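Local coordinates for hydroalkoxylation enzyme phnH (Penicillium herquei, PDB 6JJT), which catalyses an enantioselective intramolecular hydroalkoxylation that closes a ring to give (2'R)-atrovenetin in the biosynthesis of fungal phenalenones such as herqueinone, at residues I92-E104 with L114-N126. Sequence-based numbering, arbitrary orientation. Where two conformers were deposited one is given.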
loop_
_atom_site.group_PDB
_atom_site.type_symbol
_atom_site.label_atom_id
_atom_site.label_comp_id
_atom_site.label_asym_id
_atom_site.label_seq_id
_atom_site.Cartn_x
_atom_site.Cartn_y
_atom_site.Cartn_z
ATOM N N ILE D 92 -8.176 8.408 15.017
ATOM C CA ILE D 92 -8.333 8.922 16.382
ATOM C C ILE D 92 -9.066 10.241 16.291
ATOM O O ILE D 92 -8.692 11.102 15.489
ATOM C CB ILE D 92 -6.953 9.130 17.053
ATOM C CG1 ILE D 92 -6.279 7.783 17.283
ATOM C CG2 ILE D 92 -7.114 9.900 18.376
ATOM C CD1 ILE D 92 -4.866 7.894 17.840
ATOM N N GLN D 93 -10.141 10.372 17.056
ATOM C CA GLN D 93 -10.668 11.711 17.297
ATOM C C GLN D 93 -10.296 12.122 18.732
ATOM O O GLN D 93 -10.627 11.420 19.698
ATOM C CB GLN D 93 -12.175 11.735 17.020
ATOM C CG GLN D 93 -12.756 13.144 17.085
ATOM C CD GLN D 93 -14.123 13.214 16.441
ATOM O OE1 GLN D 93 -14.314 13.572 15.272
ATOM N NE2 GLN D 93 -15.139 12.827 17.200
ATOM N N THR D 94 -9.577 13.244 18.868
ATOM C CA THR D 94 -9.123 13.654 20.182
ATOM C C THR D 94 -10.296 14.223 20.977
ATOM O O THR D 94 -11.318 14.576 20.414
ATOM C CB THR D 94 -8.002 14.699 20.056
ATOM O OG1 THR D 94 -8.584 15.832 19.432
ATOM C CG2 THR D 94 -6.814 14.237 19.231
ATOM N N SER D 95 -10.060 14.392 22.287
ATOM C CA SER D 95 -11.048 14.968 23.211
ATOM C C SER D 95 -11.528 16.341 22.738
ATOM O O SER D 95 -12.704 16.669 22.885
ATOM C CB SER D 95 -10.497 15.042 24.616
ATOM O OG SER D 95 -9.226 15.656 24.613
ATOM N N ASP D 96 -10.651 17.105 22.074
ATOM C CA ASP D 96 -11.030 18.426 21.583
ATOM C C ASP D 96 -11.423 18.422 20.101
ATOM O O ASP D 96 -11.551 19.475 19.481
ATOM C CB ASP D 96 -9.991 19.484 21.982
ATOM C CG ASP D 96 -8.539 19.167 21.627
ATOM O OD1 ASP D 96 -8.245 18.049 21.123
ATOM O OD2 ASP D 96 -7.691 20.043 21.870
ATOM N N GLY D 97 -11.625 17.247 19.495
ATOM C CA GLY D 97 -12.330 17.218 18.224
ATOM C C GLY D 97 -11.457 17.048 16.970
ATOM O O GLY D 97 -12.000 17.077 15.853
ATOM N N ALA D 98 -10.132 16.892 17.135
ATOM C CA ALA D 98 -9.262 16.778 15.963
ATOM C C ALA D 98 -9.223 15.325 15.470
ATOM O O ALA D 98 -9.191 14.406 16.288
ATOM C CB ALA D 98 -7.878 17.217 16.324
ATOM N N ASN D 99 -9.211 15.158 14.144
ATOM C CA ASN D 99 -9.133 13.835 13.540
ATOM C C ASN D 99 -7.687 13.577 13.121
ATOM O O ASN D 99 -7.080 14.420 12.468
ATOM C CB ASN D 99 -10.044 13.782 12.336
ATOM C CG ASN D 99 -11.515 13.833 12.674
ATOM O OD1 ASN D 99 -11.870 13.453 13.792
ATOM N ND2 ASN D 99 -12.308 14.275 11.726
ATOM N N ILE D 100 -7.191 12.381 13.445
ATOM C CA ILE D 100 -5.820 11.986 13.145
ATOM C C ILE D 100 -5.861 10.586 12.536
ATOM O O ILE D 100 -6.364 9.671 13.181
ATOM C CB ILE D 100 -4.935 11.969 14.410
ATOM C CG1 ILE D 100 -4.971 13.310 15.155
ATOM C CG2 ILE D 100 -3.529 11.473 14.089
ATOM C CD1 ILE D 100 -4.496 13.247 16.595
ATOM N N LEU D 101 -5.303 10.434 11.323
ATOM C CA LEU D 101 -5.143 9.068 10.793
ATOM C C LEU D 101 -3.885 8.417 11.361
ATOM O O LEU D 101 -2.794 9.017 11.330
ATOM C CB LEU D 101 -5.007 9.119 9.265
ATOM C CG LEU D 101 -4.861 7.743 8.609
ATOM C CD1 LEU D 101 -6.154 6.971 8.734
ATOM C CD2 LEU D 101 -4.433 7.863 7.151
ATOM N N VAL D 102 -4.015 7.180 11.811
ATOM C CA VAL D 102 -2.916 6.386 12.310
ATOM C C VAL D 102 -2.697 5.248 11.323
ATOM O O VAL D 102 -3.635 4.508 10.996
ATOM C CB VAL D 102 -3.211 5.832 13.714
ATOM C CG1 VAL D 102 -2.019 5.028 14.221
ATOM C CG2 VAL D 102 -3.540 6.974 14.711
ATOM N N THR D 103 -1.474 5.126 10.830
ATOM C CA THR D 103 -1.052 4.087 9.893
ATOM C C THR D 103 -0.083 3.174 10.623
ATOM O O THR D 103 1.062 3.605 10.920
ATOM C CB THR D 103 -0.439 4.716 8.630
ATOM O OG1 THR D 103 -1.450 5.545 8.047
ATOM C CG2 THR D 103 0.006 3.656 7.639
ATOM N N GLU D 104 -0.500 1.936 10.916
ATOM C CA GLU D 104 0.355 1.015 11.620
ATOM C C GLU D 104 0.847 -0.077 10.696
ATOM O O GLU D 104 0.151 -0.541 9.801
ATOM C CB GLU D 104 -0.399 0.304 12.743
ATOM C CG GLU D 104 -0.785 1.186 13.921
ATOM C CD GLU D 104 -1.278 0.477 15.178
ATOM O OE1 GLU D 104 -1.586 -0.727 15.052
ATOM O OE2 GLU D 104 -1.287 1.156 16.253
ATOM N N LEU D 114 2.818 5.773 11.979
ATOM C CA LEU D 114 2.877 7.074 11.359
ATOM C C LEU D 114 1.517 7.758 11.546
ATOM O O LEU D 114 0.515 7.060 11.785
ATOM C CB LEU D 114 3.218 6.958 9.864
ATOM C CG LEU D 114 4.621 6.442 9.574
ATOM C CD1 LEU D 114 4.700 5.973 8.123
ATOM C CD2 LEU D 114 5.707 7.479 9.868
ATOM N N PHE D 115 1.480 9.079 11.400
ATOM C CA PHE D 115 0.305 9.894 11.679
ATOM C C PHE D 115 0.078 10.926 10.601
ATOM O O PHE D 115 1.024 11.409 9.965
ATOM C CB PHE D 115 0.516 10.718 12.972
ATOM C CG PHE D 115 0.839 9.883 14.189
ATOM C CD1 PHE D 115 -0.194 9.308 14.950
ATOM C CD2 PHE D 115 2.154 9.593 14.527
ATOM C CE1 PHE D 115 0.110 8.536 16.073
ATOM C CE2 PHE D 115 2.451 8.790 15.608
ATOM C CZ PHE D 115 1.436 8.260 16.382
ATOM N N ASP D 116 -1.201 11.248 10.355
ATOM C CA ASP D 116 -1.560 12.312 9.447
ATOM C C ASP D 116 -2.699 13.120 10.037
ATOM O O ASP D 116 -3.791 12.587 10.294
ATOM C CB ASP D 116 -1.963 11.751 8.080
ATOM C CG ASP D 116 -1.946 12.762 6.958
ATOM O OD1 ASP D 116 -2.357 13.913 7.175
ATOM O OD2 ASP D 116 -1.509 12.392 5.874
ATOM N N THR D 117 -2.449 14.413 10.204
ATOM C CA THR D 117 -3.502 15.340 10.620
ATOM C C THR D 117 -3.181 16.726 10.084
ATOM O O THR D 117 -2.009 17.128 10.114
ATOM C CB THR D 117 -3.686 15.325 12.142
ATOM O OG1 THR D 117 -4.791 16.194 12.398
ATOM C CG2 THR D 117 -2.504 15.838 12.932
ATOM N N SER D 118 -4.194 17.495 9.712
ATOM C CA SER D 118 -3.989 18.918 9.417
ATOM C C SER D 118 -4.322 19.810 10.614
ATOM O O SER D 118 -4.220 21.039 10.483
ATOM C CB SER D 118 -4.738 19.369 8.191
ATOM O OG SER D 118 -6.105 19.013 8.286
ATOM N N SER D 119 -4.752 19.221 11.728
ATOM C CA SER D 119 -5.010 19.968 12.954
ATOM C C SER D 119 -3.790 20.799 13.352
ATOM O O SER D 119 -2.701 20.273 13.492
ATOM C CB SER D 119 -5.393 19.041 14.074
ATOM O OG SER D 119 -5.109 19.709 15.325
ATOM N N GLU D 120 -3.999 22.090 13.652
ATOM C CA GLU D 120 -2.859 22.930 14.017
ATOM C C GLU D 120 -2.225 22.484 15.333
ATOM O O GLU D 120 -1.006 22.527 15.489
ATOM C CB GLU D 120 -3.292 24.395 14.122
ATOM C CG GLU D 120 -3.149 25.142 12.813
ATOM C CD GLU D 120 -2.916 26.641 12.980
ATOM O OE1 GLU D 120 -2.516 27.069 14.104
ATOM O OE2 GLU D 120 -3.139 27.381 11.988
ATOM N N LYS D 121 -3.053 22.048 16.272
ATOM C CA LYS D 121 -2.583 21.646 17.579
ATOM C C LYS D 121 -1.779 20.353 17.510
ATOM O O LYS D 121 -0.836 20.154 18.269
ATOM C CB LYS D 121 -3.745 21.524 18.568
ATOM C CG LYS D 121 -3.354 21.051 19.956
ATOM C CD LYS D 121 -4.528 21.072 20.911
ATOM C CE LYS D 121 -4.221 20.404 22.232
ATOM N NZ LYS D 121 -5.406 20.468 23.118
ATOM N N TYR D 122 -2.131 19.450 16.569
ATOM C CA TYR D 122 -1.549 18.115 16.569
ATOM C C TYR D 122 -0.674 17.835 15.351
ATOM O O TYR D 122 -0.175 16.725 15.237
ATOM C CB TYR D 122 -2.669 17.074 16.687
ATOM C CG TYR D 122 -3.461 17.214 17.962
ATOM C CD1 TYR D 122 -2.930 16.797 19.178
ATOM C CD2 TYR D 122 -4.744 17.744 17.942
ATOM C CE1 TYR D 122 -3.650 16.925 20.360
ATOM C CE2 TYR D 122 -5.468 17.894 19.121
ATOM C CZ TYR D 122 -4.922 17.474 20.323
ATOM O OH TYR D 122 -5.660 17.586 21.481
ATOM N N ASN D 123 -0.477 18.825 14.470
ATOM C CA ASN D 123 0.199 18.476 13.220
ATOM C C ASN D 123 1.705 18.227 13.409
ATOM O O ASN D 123 2.332 17.752 12.477
ATOM C CB ASN D 123 -0.242 19.321 12.030
ATOM C CG ASN D 123 0.233 20.743 12.156
ATOM O OD1 ASN D 123 1.017 21.049 13.048
ATOM N ND2 ASN D 123 -0.230 21.608 11.254
ATOM N N TRP D 124 2.285 18.503 14.572
ATOM C CA TRP D 124 3.608 17.994 14.917
ATOM C C TRP D 124 3.698 16.468 14.725
ATOM O O TRP D 124 4.775 15.917 14.498
ATOM C CB TRP D 124 4.007 18.451 16.340
ATOM C CG TRP D 124 3.101 17.987 17.442
ATOM C CD1 TRP D 124 1.952 18.587 17.890
ATOM C CD2 TRP D 124 3.229 16.801 18.225
ATOM N NE1 TRP D 124 1.366 17.843 18.882
ATOM C CE2 TRP D 124 2.138 16.741 19.122
ATOM C CE3 TRP D 124 4.176 15.782 18.232
ATOM C CZ2 TRP D 124 1.956 15.691 20.022
ATOM C CZ3 TRP D 124 4.016 14.757 19.135
ATOM C CH2 TRP D 124 2.925 14.706 20.014
ATOM N N LEU D 125 2.562 15.759 14.829
ATOM C CA LEU D 125 2.577 14.302 14.691
ATOM C C LEU D 125 2.898 13.874 13.258
ATOM O O LEU D 125 3.373 12.757 13.062
ATOM C CB LEU D 125 1.220 13.715 15.107
ATOM C CG LEU D 125 0.943 13.709 16.606
ATOM C CD1 LEU D 125 -0.534 13.410 16.861
ATOM C CD2 LEU D 125 1.863 12.656 17.256
ATOM N N ASN D 126 2.721 14.790 12.313
ATOM C CA ASN D 126 3.029 14.464 10.940
ATOM C C ASN D 126 4.508 14.166 10.752
ATOM O O ASN D 126 4.896 13.502 9.778
ATOM C CB ASN D 126 2.640 15.597 9.994
ATOM C CG ASN D 126 1.146 15.809 9.883
ATOM O OD1 ASN D 126 0.361 14.918 10.184
ATOM N ND2 ASN D 126 0.744 16.972 9.441
HETATM O O HOH W 1 -7.284 17.182 11.206
HETATM O O HOH W 2 -1.233 8.005 9.053
#
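Tyr-122 lays its ring between two aliphatic groups: Thr-94 CG2 sits 4.1 Å from the ring centroid, only 19° off the normal, a CH-pi contact, while Lys-121 CG covers the opposite face. Ala-98 CB approaches obliquely, 3.6 Å from Tyr-122 CD2. Asp-96 OD1 lies at the edge of the Tyr-122 ring, in its plane, and accepts from the hydroxyl (Tyr-122 OH to Asp-96 OD1 2.7 Å), the carboxylate standing nearly perpendicular to the ring. That same oxygen also accepts from Thr-94 OG1. The other oxygen takes a salt bridge from the fully extended Lys-121 (Lys-121 NZ to Asp-96 OD2 2.6 Å), from the syn side but well out of the carboxylate plane. Bonds to both oxygens probably hold the carboxylate's rotation. Together they tie the type I turn from Thr-94 to Gly-97 to the loop that follows strand 110-116.

Thr-117 OG1, placed anti to its own N (chi1 -176°), donates to Asn-99 O at 2.9 Å and accepts from Ser-119 N, an ST turn; water 1 also donates to Asn-99 O. Beyond it the pairing becomes a regular antiparallel ladder: Leu-101 with Asp-116 and Thr-103 with Leu-114 are hydrogen-bonded pairs, the Thr-103 N to Leu-114 O bond (2.9 Å) being almost straight at 177°. Between them, in the non-hydrogen-bonded pair, Val-102 CG2 lies 4.1 Å from Phe-115 CD1; Leu-125 CD2 lies over the centre of one face of the Phe-115 ring.

The ladder belongs to the hairpin of strands 99-107 and 110-116 in the closed antiparallel barrel, with strand 84-94 flanking 99-107 and strand 129-133 flanking 110-116.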